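DnaJ homolog subfamily C member 27-A (Xenopus laevis, PDB 6JMG) binds GTP with magnesium as a Rab-family small GTPase carrying a C-terminal DnaJ domain, and is possibly involved in regulating the MEK/ERK pathway. Local coordinates at residues Arg16-Met22 / Asp88-Leu94; Thr48-Gly54 / Val67-Ala73; Ser218-Val224 / Ala264-Leu268. One frame throughout, in Å; residues are numbered along the deposited sequence.

Contact 1: Arg16-Met22 / Asp88-Leu94; sequences RIKVISM and DTQGVIL
The Gln90 amide turns back to the backbone of Lys18: OE1 takes the backbone N-H of Lys18 at 2.8 Å, well bent (136° at the hydrogen), while Lys18 O accepts from both Gln90 N and Gly91 N. The fold in the glutamine chain (chi2 72°) turns the amide toward the strand, and NE2 is tethered weakly to Asp88 O. The Lys18 chain runs along the turn before the second strand; NZ, whose position is doubtful, lies within bonding distance of Lys87 O and Thr89 OG1, the latter also bonded to Tyr86 O. From Gly91 on, segment 88-94 runs as a strand parallel to and beside 16-22, in the central sheet of the Ras-like P-loop GTPase fold, Ile93 N giving Ile20 O a nearly straight bond of 2.8 Å. On one face Ile20 and Val92 lie side by side and point the same way, Ile20 CG1 3.8 Å from Val92 CG2, and farther along Leu94 CD1 lies against Met22 CB at 3.5 Å; helix 107-117 packs on this side through Trp110 and Met114. The other face carries Val19 and Ile93, whose branches meet at an oblique angle, Val19 CG1 to Ile93 CD1 3.9 Å, beneath Phe175 and Phe178 of helix 171-187.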
loop_
_atom_site.group_PDB
_atom_site.type_symbol
_atom_site.label_atom_id
_atom_site.label_comp_id
_atom_site.label_asym_id
_atom_site.label_seq_id
_atom_site.Cartn_x
_atom_site.Cartn_y
_atom_site.Cartn_z
ATOM N N ARG A 16 8.996 -4.335 17.086
ATOM C CA ARG A 16 9.281 -5.474 16.225
ATOM C C ARG A 16 8.433 -5.361 14.970
ATOM O O ARG A 16 7.202 -5.418 15.043
ATOM C CB ARG A 16 9.027 -6.790 16.961
ATOM C CG ARG A 16 9.538 -6.738 18.410
ATOM C CD ARG A 16 9.127 -7.931 19.270
ATOM N NE ARG A 16 10.231 -8.866 19.457
ATOM C CZ ARG A 16 11.199 -8.707 20.355
ATOM N NH1 ARG A 16 11.208 -7.640 21.148
ATOM N NH2 ARG A 16 12.168 -9.610 20.454
ATOM N N ILE A 17 9.091 -5.226 13.815
ATOM C CA ILE A 17 8.411 -5.002 12.544
ATOM C C ILE A 17 8.923 -6.017 11.537
ATOM O O ILE A 17 9.950 -6.669 11.736
ATOM C CB ILE A 17 8.606 -3.568 11.996
ATOM C CG1 ILE A 17 10.039 -3.368 11.486
ATOM C CG2 ILE A 17 8.319 -2.525 13.061
ATOM C CD1 ILE A 17 10.269 -2.003 10.841
ATOM N N LYS A 18 8.176 -6.130 10.445
ATOM C CA LYS A 18 8.408 -7.057 9.350
ATOM C C LYS A 18 8.497 -6.272 8.038
ATOM O O LYS A 18 7.620 -5.457 7.737
ATOM C CB LYS A 18 7.277 -8.086 9.290
ATOM C CG LYS A 18 7.269 -8.924 8.020
ATOM C CD LYS A 18 6.041 -9.840 7.944
ATOM C CE LYS A 18 6.256 -10.953 6.943
ATOM N NZ LYS A 18 5.123 -11.000 6.007
ATOM N N VAL A 19 9.564 -6.500 7.275
ATOM C CA VAL A 19 9.846 -5.801 6.024
ATOM C C VAL A 19 10.037 -6.846 4.933
ATOM O O VAL A 19 10.715 -7.863 5.148
ATOM C CB VAL A 19 11.100 -4.907 6.144
ATOM C CG1 VAL A 19 11.488 -4.370 4.801
ATOM C CG2 VAL A 19 10.886 -3.770 7.163
ATOM N N ILE A 20 9.413 -6.646 3.783
ATOM C CA ILE A 20 9.650 -7.525 2.652
ATOM C C ILE A 20 10.122 -6.706 1.460
ATOM O O ILE A 20 9.937 -5.486 1.395
ATOM C CB ILE A 20 8.403 -8.335 2.287
ATOM C CG1 ILE A 20 7.325 -7.418 1.751
ATOM C CG2 ILE A 20 7.890 -9.113 3.502
ATOM C CD1 ILE A 20 6.178 -8.208 1.159
ATOM N N SER A 21 10.717 -7.403 0.497
ATOM C CA SER A 21 11.155 -6.812 -0.763
ATOM C C SER A 21 10.392 -7.431 -1.926
ATOM O O SER A 21 10.200 -8.649 -1.976
ATOM C CB SER A 21 12.648 -7.050 -0.970
ATOM O OG SER A 21 12.878 -8.450 -1.126
ATOM N N MET A 22 10.004 -6.608 -2.889
ATOM C CA MET A 22 9.300 -7.109 -4.057
ATOM C C MET A 22 9.872 -6.428 -5.297
ATOM O O MET A 22 10.325 -5.278 -5.245
ATOM C CB MET A 22 7.771 -6.874 -3.977
ATOM C CG MET A 22 7.061 -7.471 -2.769
ATOM S SD MET A 22 5.274 -7.154 -2.622
ATOM C CE MET A 22 4.902 -6.571 -4.250
ATOM N N ASP A 88 0.793 -9.676 7.421
ATOM C CA ASP A 88 1.325 -8.978 8.591
ATOM C C ASP A 88 2.605 -8.221 8.251
ATOM O O ASP A 88 3.601 -8.271 8.964
ATOM C CB ASP A 88 1.539 -9.962 9.749
ATOM C CG ASP A 88 2.144 -9.306 10.973
ATOM O OD1 ASP A 88 1.573 -8.302 11.466
ATOM O OD2 ASP A 88 3.212 -9.781 11.422
ATOM N N THR A 89 2.561 -7.483 7.155
ATOM C CA THR A 89 3.705 -6.698 6.715
ATOM C C THR A 89 3.538 -5.230 7.072
ATOM O O THR A 89 2.474 -4.648 6.854
ATOM C CB THR A 89 3.878 -6.851 5.213
ATOM O OG1 THR A 89 4.131 -8.228 4.929
ATOM C CG2 THR A 89 5.026 -5.986 4.715
ATOM N N GLN A 90 4.607 -4.628 7.598
ATOM C CA GLN A 90 4.596 -3.210 7.941
ATOM C C GLN A 90 5.289 -2.328 6.911
ATOM O O GLN A 90 4.868 -1.183 6.712
ATOM C CB GLN A 90 5.292 -2.974 9.278
ATOM C CG GLN A 90 4.536 -3.413 10.524
ATOM C CD GLN A 90 4.473 -4.908 10.674
ATOM O OE1 GLN A 90 5.465 -5.548 11.017
ATOM N NE2 GLN A 90 3.302 -5.480 10.424
ATOM N N GLY A 91 6.317 -2.836 6.242
ATOM C CA GLY A 91 7.014 -2.073 5.224
ATOM C C GLY A 91 7.351 -2.955 4.030
ATOM O O GLY A 91 7.623 -4.144 4.187
ATOM N N VAL A 92 7.345 -2.335 2.849
ATOM C CA VAL A 92 7.675 -3.001 1.587
ATOM C C VAL A 92 8.733 -2.193 0.848
ATOM O O VAL A 92 8.573 -0.980 0.651
ATOM C CB VAL A 92 6.443 -3.148 0.683
ATOM C CG1 VAL A 92 6.884 -3.557 -0.726
ATOM C CG2 VAL A 92 5.453 -4.130 1.277
ATOM N N ILE A 93 9.794 -2.864 0.414
ATOM C CA ILE A 93 10.805 -2.273 -0.452
ATOM C C ILE A 93 10.498 -2.763 -1.861
ATOM O O ILE A 93 10.740 -3.929 -2.200
ATOM C CB ILE A 93 12.221 -2.629 0.018
ATOM C CG1 ILE A 93 12.438 -2.064 1.418
ATOM C CG2 ILE A 93 13.262 -1.999 -0.857
ATOM C CD1 ILE A 93 13.703 -2.536 2.098
ATOM N N LEU A 94 9.936 -1.878 -2.677
ATOM C CA LEU A 94 9.500 -2.208 -4.028
ATOM C C LEU A 94 10.488 -1.614 -5.024
ATOM O O LEU A 94 10.616 -0.390 -5.117
ATOM C CB LEU A 94 8.085 -1.681 -4.279
ATOM C CG LEU A 94 7.391 -2.222 -5.538
ATOM C CD1 LEU A 94 7.126 -3.695 -5.391
ATOM C CD2 LEU A 94 6.097 -1.508 -5.796
#

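Contact 2: Thr48-Gly54 / Val67-Ala73; sequences TIGIDYG and VNIFDMA. With MG (magnesium ion), chain D; GTP (guanosine-5'-triphosphate), chain C.
Strands 51-54 and 67-72 run antiparallel with axes 4.6 Å apart, Asp52 facing Asp71 and Gly54 facing Ile69 as hydrogen-bonded pairs, and Gly50 O extends the ladder to Ala73 N. On one face Tyr53 and Phe70 lie side by side, pointing the same way, their ring planes inclined at 54°. Tyr53 CD1 sits over one face of the Phe70 ring, toward its rim, 3.6 Å from Phe70 CZ. With CG anti to the backbone N (chi1 171°), the tyrosine leans over the neighbouring strand, and its OH donates to Asn68 OD1 at 2.6 Å, phenol ring and amide nearly coplanar. Next along, Ile51 CD1 fits between Phe70 CB and Met72 CG, at 3.6 Å from the latter. Phe70 also meets the ring of Phe85 and lies near the ammonium of Lys18, a cation-pi contact if that doubtful NZ position is right. A serine in place of Phe70 would probably leave the Tyr53 ring without the aromatic face beneath it and the Phe85 ring without its partner. At the nucleotide end the chains leave the sheet: Thr48 OG1 binds the magnesium ion at 2.1 Å and its backbone N bonds GTP O1G, so one residue grips both metal and gamma-phosphate. Asp71, on the face opposite Tyr53 and Phe70, stays in the second shell: OD1 accepts from a metal-bound water, which also donates to Met72 O, and OD2 is bonded to Ser30 OG, another magnesium ligand. Ala73 CB lies against the carbonyls of Thr48 and Gly50. A threonine of the first switch region on the metal, beside the strand whose aspartate opens the DxxG motif of the second switch, is the hallmark of the GTP-bound magnesium site in small GTPases.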
loop_
_atom_site.group_PDB
_atom_site.type_symbol
_atom_site.label_atom_id
_atom_site.label_comp_id
_atom_site.label_asym_id
_atom_site.label_seq_id
_atom_site.Cartn_x
_atom_site.Cartn_y
_atom_site.Cartn_z
ATOM N N THR A 48 18.288 -14.716 -5.248
ATOM C CA THR A 48 17.650 -15.224 -4.048
ATOM C C THR A 48 16.825 -16.447 -4.402
ATOM O O THR A 48 16.125 -16.464 -5.417
ATOM C CB THR A 48 16.761 -14.161 -3.419
ATOM O OG1 THR A 48 17.552 -12.986 -3.161
ATOM C CG2 THR A 48 16.107 -14.710 -2.100
ATOM N N ILE A 49 16.938 -17.485 -3.592
ATOM C CA ILE A 49 16.248 -18.733 -3.855
ATOM C C ILE A 49 14.999 -18.735 -2.986
ATOM O O ILE A 49 15.033 -19.037 -1.786
ATOM C CB ILE A 49 17.142 -19.943 -3.610
ATOM C CG1 ILE A 49 18.325 -19.878 -4.588
ATOM C CG2 ILE A 49 16.324 -21.200 -3.790
ATOM C CD1 ILE A 49 19.313 -21.034 -4.451
ATOM N N GLY A 50 13.893 -18.351 -3.597
ATOM C CA GLY A 50 12.653 -18.261 -2.868
ATOM C C GLY A 50 12.653 -17.049 -1.969
ATOM O O GLY A 50 12.036 -16.031 -2.290
ATOM N N ILE A 51 13.381 -17.122 -0.865
ATOM C CA ILE A 51 13.226 -16.121 0.182
ATOM C C ILE A 51 14.429 -16.203 1.122
ATOM O O ILE A 51 14.894 -17.292 1.472
ATOM C CB ILE A 51 11.866 -16.321 0.899
ATOM C CG1 ILE A 51 11.600 -15.230 1.922
ATOM C CG2 ILE A 51 11.776 -17.687 1.499
ATOM C CD1 ILE A 51 10.787 -14.091 1.340
ATOM N N ASP A 52 14.956 -15.040 1.503
ATOM C CA ASP A 52 16.046 -14.944 2.464
ATOM C C ASP A 52 15.557 -14.162 3.666
ATOM O O ASP A 52 15.003 -13.071 3.517
ATOM C CB ASP A 52 17.280 -14.268 1.888
ATOM C CG ASP A 52 18.332 -15.248 1.473
ATOM O OD1 ASP A 52 17.988 -16.425 1.230
ATOM O OD2 ASP A 52 19.508 -14.842 1.384
ATOM N N TYR A 53 15.701 -14.758 4.840
ATOM C CA TYR A 53 15.223 -14.184 6.078
ATOM C C TYR A 53 16.402 -13.719 6.902
ATOM O O TYR A 53 17.403 -14.431 7.034
ATOM C CB TYR A 53 14.407 -15.196 6.892
ATOM C CG TYR A 53 14.061 -14.708 8.279
ATOM C CD1 TYR A 53 13.111 -13.716 8.469
ATOM C CD2 TYR A 53 14.713 -15.216 9.401
ATOM C CE1 TYR A 53 12.794 -13.261 9.755
ATOM C CE2 TYR A 53 14.407 -14.765 10.683
ATOM C CZ TYR A 53 13.455 -13.797 10.853
ATOM O OH TYR A 53 13.163 -13.346 12.113
ATOM N N GLY A 54 16.253 -12.545 7.496
ATOM C CA GLY A 54 17.280 -12.023 8.366
ATOM C C GLY A 54 16.675 -11.022 9.319
ATOM O O GLY A 54 15.562 -10.531 9.119
ATOM N N VAL A 67 13.987 -5.484 13.115
ATOM C CA VAL A 67 13.414 -5.561 11.774
ATOM C C VAL A 67 13.578 -6.978 11.251
ATOM O O VAL A 67 14.702 -7.453 11.062
ATOM C CB VAL A 67 14.074 -4.561 10.818
ATOM C CG1 VAL A 67 13.364 -4.579 9.507
ATOM C CG2 VAL A 67 14.090 -3.171 11.421
ATOM N N ASN A 68 12.464 -7.648 11.018
ATOM C CA ASN A 68 12.455 -8.936 10.346
ATOM C C ASN A 68 12.348 -8.708 8.848
ATOM O O ASN A 68 11.325 -8.214 8.363
ATOM C CB ASN A 68 11.291 -9.794 10.831
ATOM C CG ASN A 68 11.397 -10.143 12.299
ATOM O OD1 ASN A 68 12.125 -11.061 12.684
ATOM N ND2 ASN A 68 10.678 -9.405 13.129
ATOM N N ILE A 69 13.382 -9.088 8.113
ATOM C CA ILE A 69 13.437 -8.871 6.678
ATOM C C ILE A 69 13.214 -10.203 5.977
ATOM O O ILE A 69 13.878 -11.196 6.294
ATOM C CB ILE A 69 14.773 -8.227 6.263
ATOM C CG1 ILE A 69 14.938 -6.864 6.951
ATOM C CG2 ILE A 69 14.816 -8.005 4.763
ATOM C CD1 ILE A 69 16.227 -6.082 6.559
ATOM N N PHE A 70 12.249 -10.227 5.060
ATOM C CA PHE A 70 11.977 -11.353 4.169
ATOM C C PHE A 70 12.292 -10.838 2.775
ATOM O O PHE A 70 11.428 -10.291 2.085
ATOM C CB PHE A 70 10.519 -11.842 4.282
ATOM C CG PHE A 70 10.172 -12.365 5.641
ATOM C CD1 PHE A 70 10.068 -11.499 6.729
ATOM C CD2 PHE A 70 9.961 -13.720 5.846
ATOM C CE1 PHE A 70 9.756 -11.980 7.997
ATOM C CE2 PHE A 70 9.643 -14.203 7.092
ATOM C CZ PHE A 70 9.544 -13.332 8.174
ATOM N N ASP A 71 13.537 -11.030 2.367
ATOM C CA ASP A 71 13.999 -10.613 1.053
ATOM C C ASP A 71 13.493 -11.644 0.059
ATOM O O ASP A 71 13.899 -12.809 0.128
ATOM C CB ASP A 71 15.521 -10.506 1.072
ATOM C CG ASP A 71 16.119 -10.250 -0.298
ATOM O OD1 ASP A 71 15.412 -9.772 -1.202
ATOM O OD2 ASP A 71 17.315 -10.540 -0.470
ATOM N N MET A 72 12.575 -11.240 -0.833
ATOM C CA MET A 72 11.905 -12.209 -1.696
ATOM C C MET A 72 12.632 -12.351 -3.024
ATOM O O MET A 72 13.248 -11.409 -3.526
ATOM C CB MET A 72 10.439 -11.825 -1.983
ATOM C CG MET A 72 9.538 -11.497 -0.760
ATOM S SD MET A 72 7.737 -11.434 -1.098
ATOM C CE MET A 72 7.631 -10.366 -2.450
ATOM N N ALA A 73 12.499 -13.534 -3.613
ATOM C CA ALA A 73 13.050 -13.812 -4.928
ATOM C C ALA A 73 12.089 -13.297 -5.987
ATOM O O ALA A 73 10.872 -13.467 -5.872
ATOM C CB ALA A 73 13.274 -15.312 -5.082
HETATM MG MG MG D . 17.680 -11.155 -4.275
HETATM P PG GTP C . 16.678 -11.759 -7.255
HETATM O O1G GTP C . 16.984 -12.109 -5.814
HETATM O O2G GTP C . 15.224 -11.413 -7.453
HETATM O O3G GTP C . 17.036 -12.939 -8.141
HETATM O O3B GTP C . 17.462 -10.434 -7.754
HETATM P PB GTP C . 17.718 -9.148 -6.819
HETATM O O1B GTP C . 16.597 -8.151 -6.945
HETATM O O2B GTP C . 17.931 -9.463 -5.358
HETATM O O3A GTP C . 19.014 -8.480 -7.500
HETATM P PA GTP C . 20.444 -8.432 -6.775
HETATM O O1A GTP C . 20.427 -7.607 -5.511
HETATM O O2A GTP C . 20.960 -9.809 -6.481
HETATM O "O5'" GTP C . 21.287 -7.756 -7.948
HETATM C "C5'" GTP C . 21.270 -8.325 -9.235
HETATM C "C4'" GTP C . 22.553 -7.900 -9.939
HETATM O "O4'" GTP C . 22.498 -6.513 -10.131
HETATM C "C3'" GTP C . 23.813 -8.148 -9.147
HETATM O "O3'" GTP C . 24.764 -8.461 -10.117
HETATM C "C2'" GTP C . 24.206 -6.818 -8.549
HETATM O "O2'" GTP C . 25.595 -6.583 -8.496
HETATM C "C1'" GTP C . 23.628 -5.868 -9.551
HETATM N N9 GTP C . 23.196 -4.620 -8.923
HETATM C C8 GTP C . 22.334 -4.480 -7.863
HETATM N N7 GTP C . 22.166 -3.150 -7.628
HETATM C C5 GTP C . 22.907 -2.455 -8.521
HETATM C C6 GTP C . 23.093 -1.097 -8.724
HETATM O O6 GTP C . 22.539 -0.269 -8.006
HETATM N N1 GTP C . 23.901 -0.671 -9.758
HETATM C C2 GTP C . 24.530 -1.578 -10.575
HETATM N N2 GTP C . 25.313 -1.130 -11.546
HETATM N N3 GTP C . 24.346 -2.935 -10.370
HETATM C C4 GTP C . 23.552 -3.364 -9.355
HETATM O O HOH W 1 15.785 -10.609 -3.511
HETATM O O HOH W 2 19.674 -11.649 -4.909
#

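Contact 3: Ser218-Val224 / Ala264-Leu268; sequences SWDMLGV and ARTAL
A single methyl of Leu268 sits almost squarely on the indole of Trp219: CD2 is 3.4 Å from the centroid of the five-membered ring and only 9° off its normal, a CH-pi contact over the face. The tryptophan starts out from the far side of its helix, and with CG beside the backbone N (chi1 -76°) the indole swings round to meet the leucine. The other branch of Leu268, CD1, slides past Leu222 CD1 at 3.6 Å, the two side chains running in opposite directions; Val224 CG2 touches the same methyl more loosely. At the other end the small residues bring the backbones close: Ser218 CB rests on Ala264 CB at 3.6 Å, CA atoms 4.8 Å apart, and Met221 SD lies by the same alanine methyl. The contact is mostly apolar, without a hydrogen bond between the two segments, and Leu268 lies against Ser218, Trp219, Leu222 and Val224. Helix 218-222 closes in a Schellman motif, Val224 N bonding Trp219 O and Gly223 taking the positive phi, which turns Val224 back toward Leu268. Helix 230-244 adds Leu240 behind Leu222 and Val233 against Leu268, while Arg265 bonds Asn234 on it. Packing of the short first helix against a long later helix, at 128° between these segments, belongs to the hydrophobic core of the J domain.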
loop_
_atom_site.group_PDB
_atom_site.type_symbol
_atom_site.label_atom_id
_atom_site.label_comp_id
_atom_site.label_asym_id
_atom_site.label_seq_id
_atom_site.Cartn_x
_atom_site.Cartn_y
_atom_site.Cartn_z
ATOM N N SER A 218 -32.890 6.001 1.091
ATOM C CA SER A 218 -31.656 5.259 1.310
ATOM C C SER A 218 -31.216 4.488 0.072
ATOM O O SER A 218 -30.021 4.201 -0.075
ATOM C CB SER A 218 -31.820 4.259 2.464
ATOM O OG SER A 218 -32.643 4.772 3.495
ATOM N N TRP A 219 -32.121 4.244 -0.873
ATOM C CA TRP A 219 -31.699 3.661 -2.135
ATOM C C TRP A 219 -30.798 4.630 -2.869
ATOM O O TRP A 219 -29.680 4.281 -3.272
ATOM C CB TRP A 219 -32.923 3.288 -2.979
ATOM C CG TRP A 219 -33.637 2.020 -2.522
ATOM C CD1 TRP A 219 -33.237 0.722 -2.741
ATOM C CD2 TRP A 219 -34.865 1.936 -1.786
ATOM N NE1 TRP A 219 -34.135 -0.152 -2.186
ATOM C CE2 TRP A 219 -35.147 0.563 -1.597
ATOM C CE3 TRP A 219 -35.754 2.884 -1.268
ATOM C CZ2 TRP A 219 -36.283 0.118 -0.911
ATOM C CZ3 TRP A 219 -36.888 2.437 -0.583
ATOM C CH2 TRP A 219 -37.139 1.066 -0.411
ATOM N N ASP A 220 -31.250 5.877 -3.005
ATOM C CA ASP A 220 -30.462 6.847 -3.748
ATOM C C ASP A 220 -29.220 7.270 -2.974
ATOM O O ASP A 220 -28.233 7.694 -3.585
ATOM C CB ASP A 220 -31.346 8.041 -4.129
ATOM C CG ASP A 220 -32.545 7.625 -4.996
ATOM O OD1 ASP A 220 -32.397 6.659 -5.786
ATOM O OD2 ASP A 220 -33.628 8.254 -4.888
ATOM N N MET A 221 -29.228 7.127 -1.648
ATOM C CA MET A 221 -28.061 7.509 -0.861
ATOM C C MET A 221 -26.848 6.651 -1.194
ATOM O O MET A 221 -25.723 7.157 -1.236
ATOM C CB MET A 221 -28.378 7.409 0.622
ATOM C CG MET A 221 -28.044 8.658 1.364
ATOM S SD MET A 221 -28.224 8.429 3.117
ATOM C CE MET A 221 -29.968 8.821 3.369
ATOM N N LEU A 222 -27.051 5.358 -1.452
ATOM C CA LEU A 222 -25.952 4.485 -1.852
ATOM C C LEU A 222 -25.851 4.301 -3.361
ATOM O O LEU A 222 -24.924 3.624 -3.825
ATOM C CB LEU A 222 -26.074 3.105 -1.193
ATOM C CG LEU A 222 -26.284 2.932 0.317
ATOM C CD1 LEU A 222 -26.585 1.485 0.587
ATOM C CD2 LEU A 222 -25.075 3.366 1.127
ATOM N N GLY A 223 -26.770 4.879 -4.134
ATOM C CA GLY A 223 -26.711 4.788 -5.581
ATOM C C GLY A 223 -27.152 3.447 -6.136
ATOM O O GLY A 223 -26.421 2.809 -6.904
ATOM N N VAL A 224 -28.359 3.021 -5.759
ATOM C CA VAL A 224 -28.894 1.708 -6.104
ATOM C C VAL A 224 -30.403 1.849 -6.210
ATOM O O VAL A 224 -31.007 2.704 -5.558
ATOM C CB VAL A 224 -28.536 0.619 -5.061
ATOM C CG1 VAL A 224 -27.105 0.153 -5.226
ATOM C CG2 VAL A 224 -28.775 1.134 -3.649
ATOM N N ALA A 264 -28.216 3.866 6.062
ATOM C CA ALA A 264 -28.920 3.510 4.840
ATOM C C ALA A 264 -28.710 2.045 4.516
ATOM O O ALA A 264 -29.662 1.321 4.211
ATOM C CB ALA A 264 -28.445 4.391 3.677
ATOM N N ARG A 265 -27.456 1.595 4.556
ATOM C CA ARG A 265 -27.169 0.193 4.282
ATOM C C ARG A 265 -28.035 -0.722 5.129
ATOM O O ARG A 265 -28.608 -1.693 4.626
ATOM C CB ARG A 265 -25.696 -0.115 4.527
ATOM C CG ARG A 265 -25.408 -1.584 4.640
ATOM C CD ARG A 265 -23.907 -1.889 4.556
ATOM N NE ARG A 265 -23.638 -3.319 4.729
ATOM C CZ ARG A 265 -23.752 -3.985 5.882
ATOM N NH1 ARG A 265 -24.136 -3.368 7.005
ATOM N NH2 ARG A 265 -23.481 -5.282 5.904
ATOM N N THR A 266 -28.176 -0.417 6.418
ATOM C CA THR A 266 -28.934 -1.352 7.232
ATOM C C THR A 266 -30.425 -1.203 6.969
ATOM O O THR A 266 -31.168 -2.186 7.044
ATOM C CB THR A 266 -28.534 -1.224 8.727
ATOM O OG1 THR A 266 -29.304 -0.242 9.412
ATOM C CG2 THR A 266 -27.048 -0.871 8.877
ATOM N N ALA A 267 -30.871 -0.026 6.544
ATOM C CA ALA A 267 -32.274 0.109 6.168
ATOM C C ALA A 267 -32.601 -0.802 4.991
ATOM O O ALA A 267 -33.595 -1.535 5.014
ATOM C CB ALA A 267 -32.599 1.564 5.831
ATOM N N LEU A 268 -31.753 -0.794 3.965
ATOM C CA LEU A 268 -31.978 -1.661 2.818
ATOM C C LEU A 268 -31.831 -3.137 3.183
ATOM O O LEU A 268 -32.708 -3.951 2.864
ATOM C CB LEU A 268 -31.016 -1.287 1.695
ATOM C CG LEU A 268 -31.078 0.166 1.235
ATOM C CD1 LEU A 268 -30.036 0.372 0.176
ATOM C CD2 LEU A 268 -32.470 0.550 0.713
#

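Contacts 1 and 2 belong to one sheet, their centres 10 Å apart, because strands 15-22 and 63-72 are neighbours: Val19 N lies 2.7 Å from Asn68 O, a probable hydrogen bond, and Val19 CG2 packs on Val67 CG1 at 3.5 Å. Strand 15-22 lies between strands 63-72 and 91-97, with 51-60 on the outer side of 63-72. Ser21 ties contact 1 to the nucleotide site, its OG bonded to Asp71 OD1 and Met72 N of contact 2 and its side chain about 6 Å from the magnesium ion. Contact 3 belongs to the separate J domain, centred 38 Å from contact 1 and 46 Å from contact 2; its nearest atoms are about 25 Å from the former, and it touches neither.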